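Local coordinates for amidohydrolase 3 domain-containing protein (Pyrococcus horikoshii, PDB 3IGH) that is of unknown function but probably acts as a metal-dependent amidohydrolase that cleaves carbon–nitrogen bonds other than peptide bonds, at residues V52-G56 against K57-P61; K120-N123 against A124-K127; K174-E178 against R179-V183; E195-D199 against L200-S204. All blocks are in the same frame, centred on the assembly; numbering follows the deposited sequence.

Contact 1: residues V52-G56 against K57-P61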
loop_
_atom_site.group_PDB
_atom_site.type_symbol
_atom_site.label_atom_id
_atom_site.label_comp_id
_atom_site.label_asym_id
_atom_site.label_seq_id
_atom_site.Cartn_x
_atom_site.Cartn_y
_atom_site.Cartn_z
ATOM N N VAL A 52 -12.864 27.796 -11.455
ATOM C CA VAL A 52 -11.832 28.048 -12.457
ATOM C C VAL A 52 -12.478 28.330 -13.811
ATOM O O VAL A 52 -13.163 27.473 -14.382
ATOM C CB VAL A 52 -10.835 26.863 -12.566
ATOM C CG1 VAL A 52 -9.828 27.089 -13.688
ATOM C CG2 VAL A 52 -10.114 26.649 -11.240
ATOM N N ASP A 53 -12.269 29.549 -14.299
ATOM C CA ASP A 53 -12.729 29.950 -15.616
ATOM C C ASP A 53 -11.730 29.434 -16.647
ATOM O O ASP A 53 -10.559 29.828 -16.636
ATOM C CB ASP A 53 -12.836 31.478 -15.686
ATOM C CG ASP A 53 -13.607 31.972 -16.912
ATOM O OD1 ASP A 53 -14.122 31.151 -17.703
ATOM O OD2 ASP A 53 -13.703 33.205 -17.076
ATOM N N LEU A 54 -12.191 28.552 -17.531
ATOM C CA LEU A 54 -11.324 27.995 -18.574
ATOM C C LEU A 54 -11.066 28.980 -19.710
ATOM O O LEU A 54 -10.098 28.819 -20.458
ATOM C CB LEU A 54 -11.886 26.680 -19.129
ATOM C CG LEU A 54 -11.765 25.431 -18.243
ATOM C CD1 LEU A 54 -12.541 24.296 -18.853
ATOM C CD2 LEU A 54 -10.311 25.036 -18.041
ATOM N N LYS A 55 -11.931 29.994 -19.815
ATOM C CA LYS A 55 -11.856 31.045 -20.847
ATOM C C LYS A 55 -11.783 30.470 -22.265
ATOM O O LYS A 55 -10.921 30.849 -23.063
ATOM C CB LYS A 55 -10.698 32.019 -20.577
ATOM C CG LYS A 55 -10.895 32.928 -19.369
ATOM C CD LYS A 55 -9.807 33.995 -19.328
ATOM C CE LYS A 55 -9.893 34.857 -18.076
ATOM N NZ LYS A 55 -9.348 34.164 -16.876
ATOM N N GLY A 56 -12.678 29.526 -22.549
ATOM C CA GLY A 56 -12.748 28.885 -23.859
ATOM C C GLY A 56 -11.734 27.782 -24.147
ATOM O O GLY A 56 -11.796 27.162 -25.213
ATOM N N LYS A 57 -10.811 27.528 -23.216
ATOM C CA LYS A 57 -9.775 26.501 -23.415
ATOM C C LYS A 57 -10.337 25.078 -23.419
ATOM O O LYS A 57 -11.478 24.844 -23.005
ATOM C CB LYS A 57 -8.653 26.633 -22.380
ATOM C CG LYS A 57 -7.747 27.839 -22.595
ATOM C CD LYS A 57 -6.694 27.934 -21.501
ATOM C CE LYS A 57 -6.314 29.383 -21.206
ATOM N NZ LYS A 57 -7.353 30.088 -20.393
ATOM N N TYR A 58 -9.528 24.137 -23.896
ATOM C CA TYR A 58 -9.968 22.756 -24.089
ATOM C C TYR A 58 -9.359 21.842 -23.027
ATOM O O TYR A 58 -8.234 22.064 -22.572
ATOM C CB TYR A 58 -9.632 22.262 -25.502
ATOM C CG TYR A 58 -10.379 23.001 -26.594
ATOM C CD1 TYR A 58 -11.477 22.422 -27.227
ATOM C CD2 TYR A 58 -9.996 24.292 -26.982
ATOM C CE1 TYR A 58 -12.177 23.109 -28.233
ATOM C CE2 TYR A 58 -10.684 24.983 -27.980
ATOM C CZ TYR A 58 -11.772 24.386 -28.598
ATOM O OH TYR A 58 -12.453 25.074 -29.580
ATOM N N VAL A 59 -10.121 20.834 -22.619
ATOM C CA VAL A 59 -9.689 19.910 -21.563
ATOM C C VAL A 59 -9.868 18.477 -22.063
ATOM O O VAL A 59 -10.911 18.143 -22.624
ATOM C CB VAL A 59 -10.471 20.147 -20.224
ATOM C CG1 VAL A 59 -10.092 19.115 -19.148
ATOM C CG2 VAL A 59 -10.220 21.542 -19.684
ATOM N N MET A 60 -8.843 17.644 -21.883
ATOM C CA MET A 60 -8.941 16.221 -22.234
ATOM C C MET A 60 -8.377 15.378 -21.081
ATOM O O MET A 60 -7.613 15.907 -20.265
ATOM C CB MET A 60 -8.231 15.913 -23.576
ATOM C CG MET A 60 -6.715 16.098 -23.608
ATOM S SD MET A 60 -5.880 15.535 -25.136
ATOM C CE MET A 60 -5.624 13.794 -24.766
ATOM N N PRO A 61 -8.758 14.083 -20.995
ATOM C CA PRO A 61 -8.062 13.229 -20.034
ATOM C C PRO A 61 -6.564 13.228 -20.306
ATOM O O PRO A 61 -6.132 13.301 -21.462
ATOM C CB PRO A 61 -8.650 11.844 -20.297
ATOM C CG PRO A 61 -9.996 12.109 -20.878
ATOM C CD PRO A 61 -9.826 13.346 -21.703
#
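With CG beside its backbone N (chi1 -72°) and bends at chi3 and chi4, the Lys57 side chain doubles back over the Leu54 carbonyl. Lys57 NZ then donates to Leu54 O at 3.0 Å. The backbone N of Lys57 donates to the same oxygen, with N to O at 3.1 Å. This second bond closes a type I' turn from Leu54 to Lys57. The two donors come to Leu54 O from opposite faces of the carbonyl plane. Lys55 and Gly56 fill the turn with positive phi. At its entry, Asp53 OD1 accepts from Lys55 N at 3.3 Å, forming an Asx turn. That N-H reaches the carboxylate from above its plane. Asp53 OD1 is also bonded to Asn8 ND2. Beside the turn, Leu54 CD1 meets Val59 CG2 at 3.7 Å, and the two side chains cross at about a right angle. Ile11 of strand 10-14 touches both. The turn joins strand 50-53 to strand 58-68. Two N-H donors thus satisfy one carbonyl, and the nearby ammonium probably polarises it. Lys55 NZ and Lys57 NZ lie 5.7 Å apart, so their like charges probably repel weakly.

Contact 2: residues K120-N123 against A124-K127. With SO4 (sulfate ion), chain M.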
loop_
_atom_site.group_PDB
_atom_site.type_symbol
_atom_site.label_atom_id
_atom_site.label_comp_id
_atom_site.label_asym_id
_atom_site.label_seq_id
_atom_site.Cartn_x
_atom_site.Cartn_y
_atom_site.Cartn_z
ATOM N N LYS A 120 41.937 3.588 -21.644
ATOM C CA LYS A 120 43.045 4.536 -21.455
ATOM C C LYS A 120 42.655 5.985 -21.726
ATOM O O LYS A 120 42.994 6.872 -20.944
ATOM C CB LYS A 120 44.253 4.151 -22.317
ATOM C CG LYS A 120 45.087 3.020 -21.749
ATOM C CD LYS A 120 46.150 2.566 -22.733
ATOM C CE LYS A 120 46.883 1.339 -22.217
ATOM N NZ LYS A 120 47.777 0.757 -23.253
ATOM N N GLU A 121 41.938 6.219 -22.827
ATOM C CA GLU A 121 41.487 7.570 -23.198
ATOM C C GLU A 121 40.493 8.126 -22.181
ATOM O O GLU A 121 40.518 9.313 -21.844
ATOM C CB GLU A 121 40.865 7.565 -24.597
ATOM C CG GLU A 121 41.867 7.350 -25.732
ATOM C CD GLU A 121 41.243 6.756 -26.993
ATOM O OE1 GLU A 121 42.001 6.492 -27.948
ATOM O OE2 GLU A 121 40.009 6.543 -27.038
ATOM N N LEU A 122 39.642 7.245 -21.665
ATOM C CA LEU A 122 38.621 7.638 -20.700
ATOM C C LEU A 122 39.190 7.843 -19.292
ATOM O O LEU A 122 38.520 8.416 -18.426
ATOM C CB LEU A 122 37.490 6.609 -20.686
ATOM C CG LEU A 122 36.705 6.434 -21.990
ATOM C CD1 LEU A 122 35.735 5.267 -21.860
ATOM C CD2 LEU A 122 35.978 7.712 -22.371
ATOM N N ASN A 123 40.425 7.385 -19.070
ATOM C CA ASN A 123 41.143 7.652 -17.812
ATOM C C ASN A 123 41.432 9.140 -17.585
ATOM O O ASN A 123 41.686 9.561 -16.454
ATOM C CB ASN A 123 42.426 6.814 -17.715
ATOM C CG ASN A 123 42.156 5.362 -17.349
ATOM O OD1 ASN A 123 41.128 5.033 -16.748
ATOM N ND2 ASN A 123 43.083 4.484 -17.709
ATOM N N ALA A 124 41.351 9.931 -18.657
ATOM C CA ALA A 124 41.506 11.392 -18.596
ATOM C C ALA A 124 40.399 12.099 -17.808
ATOM O O ALA A 124 40.561 13.242 -17.385
ATOM C CB ALA A 124 41.610 11.976 -20.001
ATOM N N ILE A 125 39.268 11.422 -17.623
ATOM C CA ILE A 125 38.197 11.936 -16.775
ATOM C C ILE A 125 38.380 11.349 -15.377
ATOM O O ILE A 125 38.468 10.128 -15.220
ATOM C CB ILE A 125 36.806 11.581 -17.344
ATOM C CG1 ILE A 125 36.657 12.141 -18.763
ATOM C CG2 ILE A 125 35.698 12.137 -16.452
ATOM C CD1 ILE A 125 36.298 11.098 -19.789
ATOM N N ASP A 126 38.429 12.223 -14.370
ATOM C CA ASP A 126 38.773 11.834 -12.995
ATOM C C ASP A 126 37.576 11.273 -12.203
ATOM O O ASP A 126 37.456 11.472 -10.988
ATOM C CB ASP A 126 39.422 13.025 -12.267
ATOM C CG ASP A 126 40.227 12.605 -11.036
ATOM O OD1 ASP A 126 40.942 11.577 -11.092
ATOM O OD2 ASP A 126 40.135 13.312 -10.008
ATOM N N LYS A 127 36.695 10.568 -12.909
ATOM C CA LYS A 127 35.469 9.997 -12.347
ATOM C C LYS A 127 35.244 8.640 -13.008
ATOM O O LYS A 127 35.788 8.392 -14.095
ATOM C CB LYS A 127 34.275 10.920 -12.621
ATOM C CG LYS A 127 34.234 12.188 -11.778
ATOM C CD LYS A 127 33.035 13.049 -12.126
ATOM C CE LYS A 127 32.927 14.251 -11.198
ATOM N NZ LYS A 127 31.678 15.027 -11.449
HETATM S S SO4 M . 29.590 17.086 -9.705
HETATM O O1 SO4 M . 30.609 17.879 -9.023
HETATM O O2 SO4 M . 29.779 17.193 -11.148
HETATM O O3 SO4 M . 29.713 15.689 -9.300
HETATM O O4 SO4 M . 28.262 17.582 -9.354
#
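The flat peptide carbonyl of Leu122 is approached from above its plane by the backbone N of Ile125. This N lies 58° out of that plane. The Ile125 N to Leu122 O distance is 3.2 Å. Asn142 ND2 also donates to Leu122 O, so two groups grip this oxygen. One residue earlier, a weak bond joins Ala124 N to Glu121 O at 3.4 Å. Ala124 CB packs against that same Glu121 O, also at 3.4 Å. Ile125 holds CG1 beside its backbone N (chi1 -58°), and its CD1 comes to 3.7 Å from Leu122 O. The apolar tips meet more loosely, with Leu122 CD2 and Ile125 CD1 4.3 Å apart. Leu95 of helix 88-96 touches both side chains. The Asn123 amide has its partner elsewhere: OD1 accepts from Asp143 N. Further on, the extended Lys127 chain carries its NZ to 2.9 Å from O2 of a sulfate, probably from the crystallisation liquor. Lys127 NZ also donates to Gly100 O. The arrangement is a type I beta turn from Leu122 to Ile125, by which the short helix 119-122 gives way to the loop before strand 129-133.

Contact 3: residues K174-E178 against R179-V183. With SO4 (sulfate ion), chain F.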
loop_
_atom_site.group_PDB
_atom_site.type_symbol
_atom_site.label_atom_id
_atom_site.label_comp_id
_atom_site.label_asym_id
_atom_site.label_seq_id
_atom_site.Cartn_x
_atom_site.Cartn_y
_atom_site.Cartn_z
ATOM N N LYS A 174 23.448 -5.295 -14.705
ATOM C CA LYS A 174 22.945 -5.864 -13.452
ATOM C C LYS A 174 23.676 -5.270 -12.246
ATOM O O LYS A 174 23.046 -4.875 -11.263
ATOM C CB LYS A 174 23.090 -7.391 -13.476
ATOM C CG LYS A 174 22.336 -8.126 -12.370
ATOM C CD LYS A 174 22.471 -9.640 -12.541
ATOM C CE LYS A 174 21.415 -10.414 -11.752
ATOM N NZ LYS A 174 21.781 -10.598 -10.317
ATOM N N VAL A 175 25.003 -5.179 -12.348
ATOM C CA VAL A 175 25.845 -4.633 -11.280
ATOM C C VAL A 175 25.586 -3.139 -11.043
ATOM O O VAL A 175 25.486 -2.685 -9.895
ATOM C CB VAL A 175 27.351 -4.910 -11.579
ATOM C CG1 VAL A 175 28.255 -4.118 -10.657
ATOM C CG2 VAL A 175 27.650 -6.401 -11.443
ATOM N N ILE A 176 25.457 -2.378 -12.129
ATOM C CA ILE A 176 25.073 -0.974 -12.033
ATOM C C ILE A 176 23.718 -0.844 -11.324
ATOM O O ILE A 176 23.582 -0.074 -10.379
ATOM C CB ILE A 176 25.034 -0.281 -13.429
ATOM C CG1 ILE A 176 26.452 -0.125 -13.995
ATOM C CG2 ILE A 176 24.376 1.106 -13.338
ATOM C CD1 ILE A 176 26.481 0.121 -15.504
ATOM N N ASN A 177 22.734 -1.616 -11.776
ATOM C CA ASN A 177 21.376 -1.498 -11.247
ATOM C C ASN A 177 21.181 -1.970 -9.804
ATOM O O ASN A 177 20.361 -1.413 -9.067
ATOM C CB ASN A 177 20.391 -2.219 -12.166
ATOM C CG ASN A 177 20.162 -1.478 -13.463
ATOM O OD1 ASN A 177 20.471 -0.282 -13.581
ATOM N ND2 ASN A 177 19.608 -2.174 -14.443
ATOM N N GLU A 178 21.943 -2.984 -9.406
ATOM C CA GLU A 178 21.774 -3.594 -8.087
ATOM C C GLU A 178 22.765 -3.098 -7.050
ATOM O O GLU A 178 22.432 -3.006 -5.875
ATOM C CB GLU A 178 21.853 -5.116 -8.186
ATOM C CG GLU A 178 20.671 -5.722 -8.907
ATOM C CD GLU A 178 20.828 -7.199 -9.203
ATOM O OE1 GLU A 178 21.892 -7.779 -8.880
ATOM O OE2 GLU A 178 19.878 -7.782 -9.770
ATOM N N ARG A 179 23.975 -2.770 -7.479
ATOM C CA ARG A 179 25.051 -2.487 -6.530
ATOM C C ARG A 179 25.592 -1.067 -6.624
ATOM O O ARG A 179 25.740 -0.392 -5.605
ATOM C CB ARG A 179 26.180 -3.505 -6.720
ATOM C CG ARG A 179 27.186 -3.567 -5.585
ATOM C CD ARG A 179 28.103 -4.757 -5.792
ATOM N NE ARG A 179 29.166 -4.471 -6.759
ATOM C CZ ARG A 179 29.689 -5.363 -7.598
ATOM N NH1 ARG A 179 29.244 -6.617 -7.619
ATOM N NH2 ARG A 179 30.662 -4.998 -8.423
ATOM N N VAL A 180 25.882 -0.610 -7.841
ATOM C CA VAL A 180 26.553 0.678 -8.033
ATOM C C VAL A 180 25.643 1.883 -7.727
ATOM O O VAL A 180 26.042 2.823 -7.027
ATOM C CB VAL A 180 27.179 0.776 -9.459
ATOM C CG1 VAL A 180 27.767 2.129 -9.694
ATOM C CG2 VAL A 180 28.246 -0.307 -9.666
ATOM N N LEU A 181 24.419 1.846 -8.246
ATOM C CA LEU A 181 23.443 2.882 -7.961
ATOM C C LEU A 181 22.870 2.656 -6.571
ATOM O O LEU A 181 22.669 1.511 -6.165
ATOM C CB LEU A 181 22.325 2.878 -9.014
ATOM C CG LEU A 181 22.714 3.201 -10.466
ATOM C CD1 LEU A 181 21.493 3.035 -11.384
ATOM C CD2 LEU A 181 23.306 4.611 -10.582
ATOM N N THR A 182 22.642 3.748 -5.843
ATOM C CA THR A 182 22.016 3.686 -4.516
ATOM C C THR A 182 20.539 4.006 -4.641
ATOM O O THR A 182 20.108 4.511 -5.678
ATOM C CB THR A 182 22.621 4.727 -3.562
ATOM O OG1 THR A 182 22.344 6.038 -4.065
ATOM C CG2 THR A 182 24.138 4.531 -3.427
ATOM N N VAL A 183 19.768 3.746 -3.582
ATOM C CA VAL A 183 18.361 4.156 -3.540
ATOM C C VAL A 183 18.204 5.660 -3.798
ATOM O O VAL A 183 17.309 6.073 -4.550
ATOM C CB VAL A 183 17.663 3.731 -2.215
ATOM C CG1 VAL A 183 16.229 4.268 -2.145
ATOM C CG2 VAL A 183 17.660 2.213 -2.105
HETATM S S SO4 F . 21.703 1.961 -0.794
HETATM O O1 SO4 F . 21.107 3.125 -0.149
HETATM O O2 SO4 F . 23.128 2.186 -0.999
HETATM O O3 SO4 F . 21.508 0.790 0.052
HETATM O O4 SO4 F . 21.051 1.733 -2.065
#
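The carbonyl of Val175 accepts two backbone bonds where a regular helix would give it one. Arg179 N lies 2.9 Å from Val175 O, and Val180 N lies equally close to it. The first is the ordinary alpha-helical bond. The second is one residue wider and marks a pi-type turn. The wide spacing continues as Leu181 N donates to Ile176 O at 3.0 Å, in the carbonyl plane. The exposed Arg179 runs alongside Val175, with CG anti to its backbone N (chi1 -165°) and a bend at chi3. Val175 CG1 lies over one guanidinium face, toward the rim and 3.4 Å above the plane. Arg179 NH2 bonds to Leu148 O at the end of helix 143-149. Ile176 and Leu181 are buried, and Ile176 CG2 touches Leu181 CG at 3.9 Å. Tyr186 and Tyr189 of helix 183-199 cover Leu181. Thr182 is the N-cap of that helix, and Val183 N donates to O4 of a sulfate at 2.8 Å. Back in the earlier turn, Lys174 NZ forms a salt bridge with the syn lone pair of Glu178 OE1. The doubly bonded Val175 oxygen is thus well satisfied, and the Val183 N-H at the helix start probably helps hold the anion.

Contact 4: residues E195-D199 against L200-S204. With SO4 (sulfate ion), chain J; SO4 (sulfate ion), chain O.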
loop_
_atom_site.group_PDB
_atom_site.type_symbol
_atom_site.label_atom_id
_atom_site.label_comp_id
_atom_site.label_asym_id
_atom_site.label_seq_id
_atom_site.Cartn_x
_atom_site.Cartn_y
_atom_site.Cartn_z
ATOM N N GLU A 195 8.892 14.516 -13.573
ATOM C CA GLU A 195 8.725 15.937 -13.903
ATOM C C GLU A 195 8.756 16.156 -15.417
ATOM O O GLU A 195 8.011 16.982 -15.935
ATOM C CB GLU A 195 9.716 16.839 -13.142
ATOM C CG GLU A 195 11.188 16.737 -13.515
ATOM C CD GLU A 195 12.116 17.461 -12.533
ATOM O OE1 GLU A 195 13.220 17.884 -12.955
ATOM O OE2 GLU A 195 11.744 17.600 -11.344
ATOM N N HIS A 196 9.589 15.373 -16.108
ATOM C CA HIS A 196 9.643 15.342 -17.569
ATOM C C HIS A 196 8.312 14.878 -18.155
ATOM O O HIS A 196 7.776 15.504 -19.083
ATOM C CB HIS A 196 10.789 14.420 -18.006
ATOM C CG HIS A 196 10.985 14.338 -19.490
ATOM N ND1 HIS A 196 11.644 15.312 -20.210
ATOM C CD2 HIS A 196 10.641 13.379 -20.383
ATOM C CE1 HIS A 196 11.683 14.966 -21.484
ATOM N NE2 HIS A 196 11.083 13.795 -21.616
ATOM N N LEU A 197 7.758 13.800 -17.596
ATOM C CA LEU A 197 6.480 13.259 -18.065
ATOM C C LEU A 197 5.319 14.194 -17.777
ATOM O O LEU A 197 4.466 14.408 -18.637
ATOM C CB LEU A 197 6.209 11.870 -17.450
ATOM C CG LEU A 197 7.183 10.812 -17.976
ATOM C CD1 LEU A 197 7.213 9.605 -17.055
ATOM C CD2 LEU A 197 6.853 10.402 -19.418
ATOM N N LEU A 198 5.306 14.762 -16.573
ATOM C CA LEU A 198 4.251 15.688 -16.161
ATOM C C LEU A 198 4.220 16.918 -17.080
ATOM O O LEU A 198 3.144 17.357 -17.500
ATOM C CB LEU A 198 4.453 16.101 -14.698
ATOM C CG LEU A 198 3.306 16.684 -13.873
ATOM C CD1 LEU A 198 2.107 15.759 -13.848
ATOM C CD2 LEU A 198 3.790 16.954 -12.456
ATOM N N ASP A 199 5.399 17.427 -17.434
ATOM C CA ASP A 199 5.505 18.554 -18.376
ATOM C C ASP A 199 4.988 18.218 -19.770
ATOM O O ASP A 199 4.591 19.110 -20.518
ATOM C CB ASP A 199 6.946 19.075 -18.464
ATOM C CG ASP A 199 7.362 19.874 -17.233
ATOM O OD1 ASP A 199 6.489 20.206 -16.398
ATOM O OD2 ASP A 199 8.570 20.165 -17.097
ATOM N N LEU A 200 4.991 16.927 -20.107
ATOM C CA LEU A 200 4.489 16.447 -21.382
ATOM C C LEU A 200 2.997 16.103 -21.363
ATOM O O LEU A 200 2.430 15.725 -22.391
ATOM C CB LEU A 200 5.310 15.233 -21.834
ATOM C CG LEU A 200 6.683 15.573 -22.416
ATOM C CD1 LEU A 200 7.564 14.328 -22.501
ATOM C CD2 LEU A 200 6.515 16.235 -23.785
ATOM N N GLY A 201 2.361 16.223 -20.204
ATOM C CA GLY A 201 0.944 15.865 -20.075
ATOM C C GLY A 201 0.683 14.381 -19.797
ATOM O O GLY A 201 -0.453 13.922 -19.889
ATOM N N VAL A 202 1.732 13.635 -19.454
ATOM C CA VAL A 202 1.591 12.212 -19.098
ATOM C C VAL A 202 1.478 12.129 -17.575
ATOM O O VAL A 202 2.457 12.370 -16.861
ATOM C CB VAL A 202 2.807 11.378 -19.585
ATOM C CG1 VAL A 202 2.650 9.880 -19.220
ATOM C CG2 VAL A 202 2.983 11.519 -21.078
ATOM N N LYS A 203 0.281 11.825 -17.077
ATOM C CA LYS A 203 0.042 11.896 -15.637
ATOM C C LYS A 203 -0.095 10.541 -14.950
ATOM O O LYS A 203 -0.229 10.486 -13.736
ATOM C CB LYS A 203 -1.155 12.791 -15.319
ATOM C CG LYS A 203 -0.903 14.257 -15.692
ATOM C CD LYS A 203 -1.982 15.178 -15.146
ATOM C CE LYS A 203 -1.628 16.627 -15.446
ATOM N NZ LYS A 203 -2.578 17.559 -14.804
ATOM N N SER A 204 -0.061 9.468 -15.736
ATOM C CA SER A 204 -0.117 8.096 -15.209
ATOM C C SER A 204 0.774 7.210 -16.066
ATOM O O SER A 204 0.873 7.419 -17.281
ATOM C CB SER A 204 -1.536 7.539 -15.243
ATOM O OG SER A 204 -2.469 8.330 -14.540
HETATM S S SO4 J . 13.029 12.085 -24.377
HETATM O O1 SO4 J . 13.627 13.308 -23.856
HETATM O O2 SO4 J . 13.103 12.101 -25.833
HETATM O O3 SO4 J . 13.752 10.923 -23.869
HETATM O O4 SO4 J . 11.634 12.023 -23.960
HETATM S S SO4 O . -2.597 16.647 -10.544
HETATM O O1 SO4 O . -3.642 17.463 -9.933
HETATM O O2 SO4 O . -1.385 16.765 -9.741
HETATM O O3 SO4 O . -3.024 15.251 -10.568
HETATM O O4 SO4 O . -2.325 17.102 -11.907
#
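A Schellman motif ends helix 183-199, and its two bonds run back from the residues after the helix to Leu197 and Leu198. Val202 N donates to Leu197 O at 3.0 Å. Inside that loop, Gly201 N donates to Leu198 O, also at 3.0 Å. Gly201 makes the reversal with positive phi, where a CB would jam against the preceding carbonyl oxygen. Leu197 O takes a second bond from Leu200 N, which comes from the face opposite to Val202 N. The turn delivers the chain into strand 202-210, at 116° to the last helical turn. This strand runs parallel beside strand 58-68, consistent with the TIM-barrel fold of the amidohydrolases. Leu197 CB meets Val202 CB at 4.0 Å; both residues are buried, and Leu70 and Leu73 of helix 70-78 touch Leu197. His196 and Leu200 lie side by side, with His196 NE2 3.7 Å from Leu200 CD1. A chi1 of -178° places the His196 ring there, and its NE2 donates to O4 of a sulfate at 3.0 Å. Leu198 CD1 rests on Lys203 CG at 3.8 Å. The extended lysine carries NZ to O4 of another sulfate at 2.9 Å, and Lys203 NZ also bonds to Tyr467 O.

Overall arrangement
All four contacts mark places where the chain changes direction, and each mixes buried with exposed residues. The centre of contact 4 is about 13 Å from that of the chain, and it is the most interior; contact 2, at about 33 Å, is the most peripheral. Contacts 1 and 4 lead into neighbouring strands, 58-68 and 202-210, and Tyr467 touches Val59 in one and Lys203 in the other. Their centres are about 18 Å apart. Contacts 3 and 4 stand near opposite ends of helix 183-199. Contact 1 turns between strands, whereas contacts 2, 3 and 4 end helices by a type I turn, a pi-type widening and a Schellman motif. Sulfates meet contacts 2, 3 and 4, through lysine, histidine or backbone N-H groups.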